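PDB 2ZQ5: putative uncharacterized protein from Mycobacterium tuberculosis, which probably transfers a sulfuryl group from the donor PAPS to an acceptor molecule, as sulfotransferases of its family do. Local coordinates for residues H121-E126 against E138-Y143; V70-S75 against Y209-R214; L26-T31 against A78-P83; E188-V193 against H271-W276. All coordinates share one frame; numbering follows the deposited sequence.

Contact 1 (H121-E126 against E138-Y143)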
loop_
_atom_site.group_PDB
_atom_site.type_symbol
_atom_site.label_atom_id
_atom_site.label_comp_id
_atom_site.label_asym_id
_atom_site.label_seq_id
_atom_site.Cartn_x
_atom_site.Cartn_y
_atom_site.Cartn_z
ATOM N N HIS A 121 9.883 -1.928 6.348
ATOM C CA HIS A 121 9.469 -2.614 7.563
ATOM C C HIS A 121 8.279 -1.905 8.187
ATOM O O HIS A 121 8.243 -0.680 8.283
ATOM C CB HIS A 121 10.641 -2.684 8.540
ATOM C CG HIS A 121 11.848 -3.344 7.958
ATOM N ND1 HIS A 121 11.944 -4.709 7.787
ATOM C CD2 HIS A 121 12.970 -2.818 7.415
ATOM C CE1 HIS A 121 13.072 -4.993 7.161
ATOM N NE2 HIS A 121 13.712 -3.863 6.923
ATOM N N MET A 122 7.307 -2.702 8.608
ATOM C CA MET A 122 6.081 -2.203 9.203
ATOM C C MET A 122 6.278 -1.093 10.237
ATOM O O MET A 122 5.679 -0.023 10.124
ATOM C CB MET A 122 5.319 -3.380 9.826
ATOM C CG MET A 122 3.857 -3.122 10.162
ATOM S SD MET A 122 3.577 -1.867 11.414
ATOM C CE MET A 122 4.362 -2.563 12.785
ATOM N N TRP A 123 7.122 -1.325 11.238
ATOM C CA TRP A 123 7.295 -0.316 12.271
ATOM C C TRP A 123 7.873 1.001 11.780
ATOM O O TRP A 123 7.627 2.050 12.374
ATOM C CB TRP A 123 8.122 -0.864 13.447
ATOM C CG TRP A 123 9.607 -1.026 13.237
ATOM C CD1 TRP A 123 10.240 -1.963 12.468
ATOM C CD2 TRP A 123 10.641 -0.268 13.876
ATOM N NE1 TRP A 123 11.606 -1.840 12.597
ATOM C CE2 TRP A 123 11.878 -0.806 13.456
ATOM C CE3 TRP A 123 10.641 0.813 14.770
ATOM C CZ2 TRP A 123 13.107 -0.299 13.901
ATOM C CZ3 TRP A 123 11.862 1.318 15.211
ATOM C CH2 TRP A 123 13.077 0.759 14.775
ATOM N N LEU A 124 8.626 0.952 10.688
ATOM C CA LEU A 124 9.217 2.162 10.138
ATOM C C LEU A 124 8.186 2.908 9.296
ATOM O O LEU A 124 8.252 4.128 9.160
ATOM C CB LEU A 124 10.451 1.808 9.310
ATOM C CG LEU A 124 11.547 1.130 10.141
ATOM C CD1 LEU A 124 12.643 0.620 9.220
ATOM C CD2 LEU A 124 12.107 2.107 11.172
ATOM N N ALA A 125 7.230 2.174 8.735
ATOM C CA ALA A 125 6.173 2.794 7.942
ATOM C C ALA A 125 5.212 3.469 8.921
ATOM O O ALA A 125 4.627 4.509 8.620
ATOM C CB ALA A 125 5.441 1.740 7.124
ATOM N N GLU A 126 5.054 2.868 10.097
ATOM C CA GLU A 126 4.177 3.425 11.122
ATOM C C GLU A 126 4.873 4.591 11.815
ATOM O O GLU A 126 4.222 5.537 12.261
ATOM C CB GLU A 126 3.826 2.362 12.168
ATOM C CG GLU A 126 2.917 1.238 11.685
ATOM C CD GLU A 126 1.452 1.636 11.632
ATOM O OE1 GLU A 126 1.092 2.675 12.223
ATOM O OE2 GLU A 126 0.654 0.897 11.012
ATOM N N GLU A 138 15.096 -5.288 19.029
ATOM C CA GLU A 138 14.498 -5.825 20.249
ATOM C C GLU A 138 14.825 -5.011 21.500
ATOM O O GLU A 138 14.258 -5.251 22.569
ATOM C CB GLU A 138 14.931 -7.279 20.461
ATOM C CG GLU A 138 14.388 -8.271 19.439
ATOM C CD GLU A 138 12.870 -8.302 19.385
ATOM O OE1 GLU A 138 12.224 -7.921 20.383
ATOM O OE2 GLU A 138 12.322 -8.723 18.345
ATOM N N SER A 139 15.740 -4.055 21.366
ATOM C CA SER A 139 16.135 -3.203 22.483
ATOM C C SER A 139 15.709 -1.760 22.224
ATOM O O SER A 139 15.930 -0.880 23.055
ATOM C CB SER A 139 17.653 -3.253 22.678
ATOM O OG SER A 139 18.095 -4.572 22.955
ATOM N N ASN A 140 15.093 -1.530 21.068
ATOM C CA ASN A 140 14.645 -0.200 20.670
ATOM C C ASN A 140 13.281 0.144 21.259
ATOM O O ASN A 140 12.302 -0.582 21.068
ATOM C CB ASN A 140 14.601 -0.114 19.138
ATOM C CG ASN A 140 14.180 1.255 18.631
ATOM O OD1 ASN A 140 13.025 1.659 18.778
ATOM N ND2 ASN A 140 15.118 1.976 18.029
ATOM N N PRO A 141 13.201 1.264 21.994
ATOM C CA PRO A 141 11.964 1.725 22.625
ATOM C C PRO A 141 10.762 1.754 21.685
ATOM O O PRO A 141 9.705 1.212 22.000
ATOM C CB PRO A 141 12.341 3.114 23.130
ATOM C CG PRO A 141 13.782 2.940 23.497
ATOM C CD PRO A 141 14.314 2.180 22.302
ATOM N N LEU A 142 10.928 2.384 20.525
ATOM C CA LEU A 142 9.839 2.482 19.561
ATOM C C LEU A 142 9.447 1.144 18.937
ATOM O O LEU A 142 8.260 0.856 18.784
ATOM C CB LEU A 142 10.195 3.498 18.472
ATOM C CG LEU A 142 10.319 4.945 18.967
ATOM C CD1 LEU A 142 10.685 5.859 17.807
ATOM C CD2 LEU A 142 9.005 5.388 19.598
ATOM N N TYR A 143 10.430 0.322 18.577
ATOM C CA TYR A 143 10.119 -0.979 17.992
ATOM C C TYR A 143 9.338 -1.818 18.995
ATOM O O TYR A 143 8.301 -2.392 18.667
ATOM C CB TYR A 143 11.396 -1.731 17.613
ATOM C CG TYR A 143 11.130 -3.123 17.078
ATOM C CD1 TYR A 143 10.785 -3.324 15.743
ATOM C CD2 TYR A 143 11.200 -4.238 17.916
ATOM C CE1 TYR A 143 10.516 -4.599 15.251
ATOM C CE2 TYR A 143 10.931 -5.518 17.434
ATOM C CZ TYR A 143 10.590 -5.691 16.100
ATOM O OH TYR A 143 10.321 -6.954 15.621
#
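W123 turns one face to the edge of Y143, and the two rings form an edge-to-face pair with planes 83° apart. The tyrosine presents its CD1 edge to the indole, with Y143 CD1 3.6 Å from W123 CE2; the centroids of the tyrosine ring and the five-membered indole ring are 4.7 Å apart. The six-membered indole ring takes a second contact on this side, a CH-pi approach in which Y143 CB stands 3.9 Å from its centroid, almost on the ring normal. On the opposite indole face sits L124 CD2, so the tryptophan is sandwiched between its own chain neighbour and the tyrosine. At the far rim W123 CZ3 meets L142 CB near the ring plane, 4.3 Å away, while N140 OD1 approaches obliquely. N140 is the N-cap of helix 141-156, its OD1 accepting from Y143 N at 2.9 Å with a nearly straight bond of 162°. The contact thus joins the short helix 122-126, which follows the outermost strand 117-119 of the parallel sheet of the sulfotransferase fold, to the first turn of helix 141-156. Y143 has CG anti to its N (chi1 177°), which helps to set CD1 over the indole. Further out, W137 meets both rings, edge-to-face against W123 and at a moderate tilt against Y143. H121 stands at the N-cap position of helix 122-126, and its carbonyl O takes the first-turn bonds from L124 N and A125 N.

Contact 2 (V70-S75 against Y209-R214)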
loop_
_atom_site.group_PDB
_atom_site.type_symbol
_atom_site.label_atom_id
_atom_site.label_comp_id
_atom_site.label_asym_id
_atom_site.label_seq_id
_atom_site.Cartn_x
_atom_site.Cartn_y
_atom_site.Cartn_z
ATOM N N VAL A 70 -0.727 11.871 11.617
ATOM C CA VAL A 70 0.318 11.713 12.621
ATOM C C VAL A 70 1.581 11.232 11.909
ATOM O O VAL A 70 2.681 11.701 12.198
ATOM C CB VAL A 70 -0.083 10.693 13.709
ATOM C CG1 VAL A 70 1.134 10.318 14.548
ATOM C CG2 VAL A 70 -1.160 11.293 14.600
ATOM N N ALA A 71 1.417 10.301 10.970
ATOM C CA ALA A 71 2.547 9.775 10.208
ATOM C C ALA A 71 3.187 10.913 9.415
ATOM O O ALA A 71 4.416 10.997 9.301
ATOM C CB ALA A 71 2.076 8.663 9.260
ATOM N N ARG A 72 2.348 11.781 8.859
ATOM C CA ARG A 72 2.826 12.924 8.093
ATOM C C ARG A 72 3.704 13.790 9.003
ATOM O O ARG A 72 4.800 14.203 8.618
ATOM C CB ARG A 72 1.640 13.743 7.573
ATOM C CG ARG A 72 2.041 14.843 6.611
ATOM C CD ARG A 72 0.864 15.734 6.218
ATOM N NE ARG A 72 1.320 16.780 5.308
ATOM C CZ ARG A 72 1.495 16.616 4.000
ATOM N NH1 ARG A 72 1.230 15.448 3.427
ATOM N NH2 ARG A 72 1.984 17.609 3.271
ATOM N N LEU A 73 3.219 14.053 10.213
ATOM C CA LEU A 73 3.961 14.855 11.185
ATOM C C LEU A 73 5.292 14.207 11.552
ATOM O O LEU A 73 6.306 14.894 11.670
ATOM C CB LEU A 73 3.135 15.051 12.459
ATOM C CG LEU A 73 1.939 16.004 12.393
ATOM C CD1 LEU A 73 1.072 15.821 13.631
ATOM C CD2 LEU A 73 2.427 17.445 12.275
ATOM N N LEU A 74 5.286 12.889 11.740
ATOM C CA LEU A 74 6.505 12.170 12.099
ATOM C C LEU A 74 7.553 12.256 10.996
ATOM O O LEU A 74 8.737 12.437 11.277
ATOM C CB LEU A 74 6.197 10.700 12.411
ATOM C CG LEU A 74 5.365 10.443 13.675
ATOM C CD1 LEU A 74 4.989 8.969 13.755
ATOM C CD2 LEU A 74 6.149 10.861 14.911
ATOM N N SER A 75 7.128 12.129 9.743
ATOM C CA SER A 75 8.068 12.221 8.626
ATOM C C SER A 75 8.649 13.628 8.519
ATOM O O SER A 75 9.852 13.794 8.317
ATOM C CB SER A 75 7.385 11.848 7.305
ATOM O OG SER A 75 7.289 10.441 7.155
ATOM N N TYR A 209 4.253 10.717 -5.051
ATOM C CA TYR A 209 5.381 9.806 -5.204
ATOM C C TYR A 209 6.692 10.488 -4.840
ATOM O O TYR A 209 7.625 9.840 -4.375
ATOM C CB TYR A 209 5.425 9.220 -6.618
ATOM C CG TYR A 209 4.592 7.962 -6.730
ATOM C CD1 TYR A 209 3.202 8.007 -6.607
ATOM C CD2 TYR A 209 5.200 6.717 -6.887
ATOM C CE1 TYR A 209 2.437 6.846 -6.632
ATOM C CE2 TYR A 209 4.442 5.541 -6.917
ATOM C CZ TYR A 209 3.062 5.616 -6.785
ATOM O OH TYR A 209 2.300 4.470 -6.797
ATOM N N CYS A 210 6.765 11.798 -5.039
ATOM C CA CYS A 210 7.962 12.527 -4.663
ATOM C C CYS A 210 8.113 12.450 -3.141
ATOM O O CYS A 210 9.225 12.316 -2.620
ATOM C CB CYS A 210 7.854 13.977 -5.125
ATOM S SG CYS A 210 8.213 14.191 -6.883
ATOM N N ARG A 211 6.994 12.520 -2.425
ATOM C CA ARG A 211 7.044 12.430 -0.970
ATOM C C ARG A 211 7.426 10.999 -0.572
ATOM O O ARG A 211 8.180 10.780 0.380
ATOM C CB ARG A 211 5.693 12.812 -0.362
ATOM C CG ARG A 211 5.756 12.964 1.146
ATOM C CD ARG A 211 4.386 13.116 1.776
ATOM N NE ARG A 211 4.509 13.197 3.230
ATOM C CZ ARG A 211 4.796 14.312 3.896
ATOM N NH1 ARG A 211 4.975 15.455 3.247
ATOM N NH2 ARG A 211 4.939 14.274 5.215
ATOM N N HIS A 212 6.898 10.029 -1.310
ATOM C CA HIS A 212 7.191 8.617 -1.084
ATOM C C HIS A 212 8.715 8.440 -1.143
ATOM O O HIS A 212 9.315 7.810 -0.272
ATOM C CB HIS A 212 6.467 7.802 -2.171
ATOM C CG HIS A 212 6.751 6.330 -2.158
ATOM N ND1 HIS A 212 7.842 5.776 -2.796
ATOM C CD2 HIS A 212 6.031 5.290 -1.673
ATOM C CE1 HIS A 212 7.777 4.459 -2.709
ATOM N NE2 HIS A 212 6.687 4.139 -2.034
ATOM N N ARG A 213 9.337 9.033 -2.158
ATOM C CA ARG A 213 10.786 8.942 -2.326
ATOM C C ARG A 213 11.546 9.596 -1.169
ATOM O O ARG A 213 12.550 9.053 -0.701
ATOM C CB ARG A 213 11.197 9.575 -3.657
ATOM C CG ARG A 213 12.689 9.543 -3.916
ATOM C CD ARG A 213 13.006 9.902 -5.359
ATOM N NE ARG A 213 14.444 10.031 -5.575
ATOM C CZ ARG A 213 15.168 11.058 -5.139
ATOM N NH1 ARG A 213 14.584 12.044 -4.470
ATOM N NH2 ARG A 213 16.474 11.101 -5.369
ATOM N N ARG A 214 11.078 10.755 -0.711
ATOM C CA ARG A 214 11.723 11.431 0.411
ATOM C C ARG A 214 11.676 10.522 1.634
ATOM O O ARG A 214 12.607 10.502 2.439
ATOM C CB ARG A 214 11.026 12.758 0.728
ATOM C CG ARG A 214 11.205 13.842 -0.323
ATOM C CD ARG A 214 10.700 15.177 0.207
ATOM N NE ARG A 214 11.385 15.546 1.444
ATOM C CZ ARG A 214 11.093 16.616 2.177
ATOM N NH1 ARG A 214 10.121 17.437 1.802
ATOM N NH2 ARG A 214 11.774 16.867 3.286
#
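The helical segments that carry R72 and R211 stand well apart: the closest CA atoms, those of S75 and R214, are 9.0 Å from each other, and no backbone hydrogen bond links them. Long side chains fill the gap. R72 and R211 both run extended from CG to NE, with CG anti to N (chi1 -172° in R72), yet their chains cross at about a right angle and finish in a stack of guanidinium groups. The planes are 17° apart and the centres 4.0 Å, with an offset that sets R211 NH1 over the rim of the R72 group, 3.7 Å from R72 CZ. R211 NH2 slides further along, to 3.3 Å from R72 CG and 4.0 Å from S75 CB. The arrangement pins helix 55-81 to helix 206-219, the latter part of the sulfotransferase family sequence, which belongs to the P-loop NTPase clan. Two cationic groups can lie face to face here probably because each turns its N-H groups to acceptors round the stack. R72 makes a salt bridge with D34 and hydrogen bonds with Q180 O and F29 O, and R211 NE donates to Q180 OE1. The D34 carboxylate would offset part of the paired charge, and these bonds probably fix the rotation of both groups. Q180 also reaches S75, whose OG bonds to Q180 NE2 and to N215 OD1; one glutamine residue therefore serves both arginines and the serine. Y36 adds a cation-pi contact to R72.

Contact 3 (L26-T31 against A78-P83)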
loop_
_atom_site.group_PDB
_atom_site.type_symbol
_atom_site.label_atom_id
_atom_site.label_comp_id
_atom_site.label_asym_id
_atom_site.label_seq_id
_atom_site.Cartn_x
_atom_site.Cartn_y
_atom_site.Cartn_z
ATOM N N LEU A 26 3.305 17.420 17.819
ATOM C CA LEU A 26 3.939 18.051 16.665
ATOM C C LEU A 26 2.890 18.847 15.894
ATOM O O LEU A 26 1.719 18.455 15.853
ATOM C CB LEU A 26 4.543 16.981 15.752
ATOM C CG LEU A 26 5.587 16.056 16.372
ATOM C CD1 LEU A 26 5.955 14.969 15.375
ATOM C CD2 LEU A 26 6.816 16.864 16.771
ATOM N N ASP A 27 3.291 19.960 15.285
ATOM C CA ASP A 27 2.342 20.766 14.528
ATOM C C ASP A 27 2.820 21.240 13.158
ATOM O O ASP A 27 2.139 22.031 12.510
ATOM C CB ASP A 27 1.889 21.978 15.350
ATOM C CG ASP A 27 3.048 22.799 15.864
ATOM O OD1 ASP A 27 4.008 23.017 15.100
ATOM O OD2 ASP A 27 2.992 23.237 17.033
ATOM N N ASP A 28 3.985 20.769 12.719
ATOM C CA ASP A 28 4.491 21.146 11.403
ATOM C C ASP A 28 4.087 20.052 10.420
ATOM O O ASP A 28 4.720 19.002 10.345
ATOM C CB ASP A 28 6.015 21.290 11.413
ATOM C CG ASP A 28 6.569 21.728 10.066
ATOM O OD1 ASP A 28 5.788 21.854 9.098
ATOM O OD2 ASP A 28 7.793 21.949 9.968
ATOM N N PHE A 29 3.015 20.305 9.680
ATOM C CA PHE A 29 2.507 19.345 8.707
ATOM C C PHE A 29 3.202 19.515 7.363
ATOM O O PHE A 29 2.872 18.832 6.394
ATOM C CB PHE A 29 0.995 19.528 8.547
ATOM C CG PHE A 29 0.210 19.174 9.779
ATOM C CD1 PHE A 29 -0.252 17.876 9.977
ATOM C CD2 PHE A 29 -0.045 20.133 10.757
ATOM C CE1 PHE A 29 -0.956 17.535 11.131
ATOM C CE2 PHE A 29 -0.747 19.803 11.915
ATOM C CZ PHE A 29 -1.204 18.502 12.103
ATOM N N GLY A 30 4.172 20.423 7.313
ATOM C CA GLY A 30 4.894 20.669 6.078
ATOM C C GLY A 30 4.048 21.460 5.103
ATOM O O GLY A 30 2.928 21.856 5.425
ATOM N N THR A 31 4.584 21.704 3.913
ATOM C CA THR A 31 3.849 22.443 2.901
ATOM C C THR A 31 2.783 21.532 2.308
ATOM O O THR A 31 2.776 20.326 2.552
ATOM C CB THR A 31 4.770 22.919 1.765
ATOM O OG1 THR A 31 5.291 21.783 1.068
ATOM C CG2 THR A 31 5.921 23.742 2.323
ATOM N N ALA A 78 11.157 13.999 11.146
ATOM C CA ALA A 78 12.313 13.161 10.860
ATOM C C ALA A 78 13.229 13.813 9.827
ATOM O O ALA A 78 14.454 13.741 9.946
ATOM C CB ALA A 78 11.861 11.788 10.369
ATOM N N TRP A 79 12.643 14.443 8.813
ATOM C CA TRP A 79 13.442 15.099 7.784
ATOM C C TRP A 79 14.265 16.243 8.369
ATOM O O TRP A 79 15.375 16.512 7.910
ATOM C CB TRP A 79 12.552 15.613 6.642
ATOM C CG TRP A 79 11.949 14.508 5.813
ATOM C CD1 TRP A 79 12.564 13.352 5.422
ATOM C CD2 TRP A 79 10.626 14.466 5.265
ATOM N NE1 TRP A 79 11.701 12.589 4.666
ATOM C CE2 TRP A 79 10.507 13.249 4.555
ATOM C CE3 TRP A 79 9.529 15.336 5.306
ATOM C CZ2 TRP A 79 9.331 12.879 3.890
ATOM C CZ3 TRP A 79 8.360 14.969 4.644
ATOM C CH2 TRP A 79 8.273 13.750 3.945
ATOM N N LYS A 80 13.718 16.911 9.381
ATOM C CA LYS A 80 14.421 18.012 10.038
ATOM C C LYS A 80 15.557 17.452 10.881
ATOM O O LYS A 80 16.630 18.049 10.986
ATOM C CB LYS A 80 13.480 18.781 10.957
ATOM C CG LYS A 80 12.413 19.589 10.266
ATOM C CD LYS A 80 11.574 20.282 11.322
ATOM C CE LYS A 80 10.468 21.116 10.724
ATOM N NZ LYS A 80 9.630 21.690 11.812
ATOM N N GLN A 81 15.303 16.302 11.495
ATOM C CA GLN A 81 16.288 15.643 12.341
ATOM C C GLN A 81 17.432 15.060 11.524
ATOM O O GLN A 81 18.568 14.988 11.994
ATOM C CB GLN A 81 15.626 14.515 13.131
ATOM C CG GLN A 81 14.607 14.965 14.158
ATOM C CD GLN A 81 13.840 13.795 14.741
ATOM O OE1 GLN A 81 14.427 12.792 15.138
ATOM N NE2 GLN A 81 12.519 13.921 14.797
ATOM N N TYR A 82 17.120 14.639 10.303
ATOM C CA TYR A 82 18.106 14.027 9.421
ATOM C C TYR A 82 18.108 14.668 8.043
ATOM O O TYR A 82 17.733 14.035 7.057
ATOM C CB TYR A 82 17.809 12.533 9.290
ATOM C CG TYR A 82 17.851 11.803 10.609
ATOM C CD1 TYR A 82 19.062 11.376 11.149
ATOM C CD2 TYR A 82 16.686 11.578 11.343
ATOM C CE1 TYR A 82 19.115 10.742 12.385
ATOM C CE2 TYR A 82 16.727 10.946 12.584
ATOM C CZ TYR A 82 17.946 10.532 13.097
ATOM O OH TYR A 82 17.998 9.911 14.323
ATOM N N PRO A 83 18.544 15.931 7.949
ATOM C CA PRO A 83 18.571 16.608 6.650
ATOM C C PRO A 83 19.420 15.904 5.592
ATOM O O PRO A 83 19.188 16.071 4.397
ATOM C CB PRO A 83 19.096 18.001 6.999
ATOM C CG PRO A 83 19.959 17.746 8.197
ATOM C CD PRO A 83 19.116 16.789 9.001
#
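D28 OD2 takes a short salt bridge from K80 NZ, 2.6 Å long, on its anti lone pair, the side facing away from OD1. K80 CE also lies only 2.9 Å from D28 OD2, so the fine geometry of the bridge is doubtful at this exposed lysine. The other carboxylate oxygen turns back to its own backbone: D28 OD1 accepts from G30 N at 2.8 Å, which makes residues 28-30 an Asx turn. This N-H comes in bent, at 146°, and 34° out of the carboxylate plane. One carboxylate therefore does two jobs, shaping its loop with one oxygen and reaching a helix with the other. With CG anti to N (chi1 -178°), D28 holds its carboxylate out toward the lysine, while the turn bond limits how far the group can rotate. K80 meets it with a chain fully extended beyond CG, which spans the wide gap left by a closest CA separation of 10.5 Å between D28 and K80. The bridge ties the loop between helices 13-24 and 36-50 to the C-terminal turn of helix 55-81, where Y82 is the first residue to leave helical angles. It lies at the surface of the N-terminal helical part of the chain. G30 has a positive phi, which favours glycine. D28 also packs on Q76 of helix 55-81, one turn before K80. Elsewhere in the loop, L26 rests on L73 and L74, and F29 packs on L73 and places its ring edge-to-face with H17 of helix 13-24.

Contact 4 (E188-V193 against H271-W276)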
loop_
_atom_site.group_PDB
_atom_site.type_symbol
_atom_site.label_atom_id
_atom_site.label_comp_id
_atom_site.label_asym_id
_atom_site.label_seq_id
_atom_site.Cartn_x
_atom_site.Cartn_y
_atom_site.Cartn_z
ATOM N N GLU A 188 -11.007 3.365 -1.355
ATOM C CA GLU A 188 -12.143 2.904 -2.138
ATOM C C GLU A 188 -12.340 1.389 -2.113
ATOM O O GLU A 188 -13.385 0.894 -2.527
ATOM C CB GLU A 188 -12.015 3.400 -3.579
ATOM C CG GLU A 188 -10.938 2.714 -4.394
ATOM C CD GLU A 188 -10.654 3.458 -5.676
ATOM O OE1 GLU A 188 -10.045 4.548 -5.605
ATOM O OE2 GLU A 188 -11.055 2.965 -6.751
ATOM N N ALA A 189 -11.341 0.656 -1.630
ATOM C CA ALA A 189 -11.435 -0.798 -1.542
ATOM C C ALA A 189 -11.917 -1.228 -0.151
ATOM O O ALA A 189 -12.141 -2.410 0.098
ATOM C CB ALA A 189 -10.077 -1.424 -1.844
ATOM N N LEU A 190 -12.083 -0.258 0.746
ATOM C CA LEU A 190 -12.520 -0.533 2.114
ATOM C C LEU A 190 -13.780 0.239 2.490
ATOM O O LEU A 190 -14.291 0.110 3.603
ATOM C CB LEU A 190 -11.395 -0.179 3.089
ATOM C CG LEU A 190 -10.157 -1.069 2.974
ATOM C CD1 LEU A 190 -8.982 -0.419 3.678
ATOM C CD2 LEU A 190 -10.460 -2.438 3.569
ATOM N N ALA A 191 -14.278 1.042 1.558
ATOM C CA ALA A 191 -15.473 1.839 1.797
ATOM C C ALA A 191 -16.067 2.265 0.468
ATOM O O ALA A 191 -15.385 2.266 -0.558
ATOM C CB ALA A 191 -15.125 3.075 2.627
ATOM N N HIS A 192 -17.346 2.619 0.492
ATOM C CA HIS A 192 -18.023 3.070 -0.711
ATOM C C HIS A 192 -17.808 4.573 -0.812
ATOM O O HIS A 192 -18.561 5.359 -0.236
ATOM C CB HIS A 192 -19.519 2.766 -0.635
ATOM C CG HIS A 192 -20.277 3.192 -1.853
ATOM N ND1 HIS A 192 -20.083 2.613 -3.089
ATOM C CD2 HIS A 192 -21.210 4.157 -2.031
ATOM C CE1 HIS A 192 -20.865 3.202 -3.976
ATOM N NE2 HIS A 192 -21.559 4.141 -3.360
ATOM N N VAL A 193 -16.765 4.969 -1.531
ATOM C CA VAL A 193 -16.456 6.384 -1.705
ATOM C C VAL A 193 -16.196 6.694 -3.179
ATOM O O VAL A 193 -15.122 7.171 -3.553
ATOM C CB VAL A 193 -15.226 6.802 -0.847
ATOM C CG1 VAL A 193 -15.604 6.822 0.627
ATOM C CG2 VAL A 193 -14.063 5.840 -1.075
ATOM N N HIS A 271 -15.164 -8.979 5.108
ATOM C CA HIS A 271 -14.775 -9.360 6.460
ATOM C C HIS A 271 -13.954 -8.297 7.173
ATOM O O HIS A 271 -14.119 -8.082 8.372
ATOM C CB HIS A 271 -14.012 -10.683 6.428
ATOM C CG HIS A 271 -14.882 -11.867 6.142
ATOM N ND1 HIS A 271 -15.853 -12.304 7.017
ATOM C CD2 HIS A 271 -14.941 -12.693 5.071
ATOM C CE1 HIS A 271 -16.473 -13.349 6.498
ATOM N NE2 HIS A 271 -15.939 -13.606 5.317
ATOM N N THR A 272 -13.076 -7.626 6.440
ATOM C CA THR A 272 -12.248 -6.589 7.040
ATOM C C THR A 272 -13.085 -5.426 7.555
ATOM O O THR A 272 -12.836 -4.904 8.644
ATOM C CB THR A 272 -11.230 -6.034 6.025
ATOM O OG1 THR A 272 -10.343 -7.081 5.616
ATOM C CG2 THR A 272 -10.420 -4.903 6.643
ATOM N N THR A 273 -14.091 -5.045 6.775
ATOM C CA THR A 273 -14.951 -3.907 7.098
ATOM C C THR A 273 -16.312 -4.246 7.694
ATOM O O THR A 273 -17.203 -3.398 7.722
ATOM C CB THR A 273 -15.193 -3.053 5.842
ATOM O OG1 THR A 273 -15.967 -3.804 4.894
ATOM C CG2 THR A 273 -13.864 -2.669 5.202
ATOM N N GLU A 274 -16.473 -5.474 8.175
ATOM C CA GLU A 274 -17.739 -5.900 8.758
ATOM C C GLU A 274 -18.199 -4.962 9.876
ATOM O O GLU A 274 -17.452 -4.677 10.812
ATOM C CB GLU A 274 -17.607 -7.328 9.292
ATOM C CG GLU A 274 -18.924 -7.966 9.695
ATOM C CD GLU A 274 -18.782 -9.449 9.974
ATOM O OE1 GLU A 274 -18.062 -9.810 10.928
ATOM O OE2 GLU A 274 -19.387 -10.255 9.235
ATOM N N GLY A 275 -19.430 -4.474 9.759
ATOM C CA GLY A 275 -19.975 -3.581 10.767
ATOM C C GLY A 275 -19.600 -2.115 10.638
ATOM O O GLY A 275 -20.039 -1.297 11.443
ATOM N N TRP A 276 -18.802 -1.767 9.634
ATOM C CA TRP A 276 -18.384 -0.378 9.447
ATOM C C TRP A 276 -19.333 0.451 8.593
ATOM O O TRP A 276 -19.303 1.682 8.636
ATOM C CB TRP A 276 -17.001 -0.316 8.790
ATOM C CG TRP A 276 -15.878 -0.851 9.610
ATOM C CD1 TRP A 276 -15.952 -1.410 10.853
ATOM C CD2 TRP A 276 -14.497 -0.887 9.234
ATOM N NE1 TRP A 276 -14.699 -1.794 11.275
ATOM C CE2 TRP A 276 -13.789 -1.483 10.299
ATOM C CE3 TRP A 276 -13.790 -0.471 8.097
ATOM C CZ2 TRP A 276 -12.403 -1.680 10.263
ATOM C CZ3 TRP A 276 -12.409 -0.666 8.060
ATOM C CH2 TRP A 276 -11.734 -1.265 9.139
#
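L190 reaches T272 and T273 with a single methyl, CD2, which comes within 3.9 Å of T272 CG2 and 3.8 Å of T273 CG2. The leucine has CG beside its backbone N and anti to the carbonyl carbon (chi1 -67°); this places CG, and a chi2 of 164° then turns CD2 to the threonines. The two threonines answer with different rotamers. In T272, CG2 is anti to the backbone N; in T273, OG1 sits between N and the carbonyl carbon (chi1 67°), and CG2 is anti to the carbonyl carbon instead. Despite the difference, both methyls come to the leucine while both hydroxyls serve helix 262-272: T272 OG1 bonds to L268 O and T273 OG1 to A269 O, each one turn back. The interface across the segments is thus purely van der Waals. T273 CG2 also packs tightly on the leucine's backbone, 3.2 Å from L190 O. Close by, W276 turns its ring back against its own segment, with T272 O and T273 CA over the rim of one face, while its side chain packs on L56 and M60 of helix 55-81. L190 itself belongs to the loop leading to helix 194-201. T273 is where helix 262-272 ends, and the chain then reverses through a type II beta turn from T273 to W276, closed by W276 N to T273 O at 3.0 Å, with G275 at the positive-phi corner such a turn favours.

Contacts 2 and 3 are neighbours, centres 9 Å apart: both use helix 55-81, and they touch where the loop 26-31 and W79 meet R72 and R214. Along the chain their segments alternate, so the two loops of chain they close overlap in sequence. Contact 1 is nested inside the loop closed by contact 2; their centres are 17 Å apart, and E126 packs on L74. Contact 4 lies alone, 25 Å from contact 2 and 32 Å from contact 3 between centres, although its segments alternate with those of contact 2. Contacts 1 and 4 fall wholly within the part of the chain recognisable as sulfotransferase, whereas contact 2 links helix 55-81 to helix 206-219, of which the latter lies in that part.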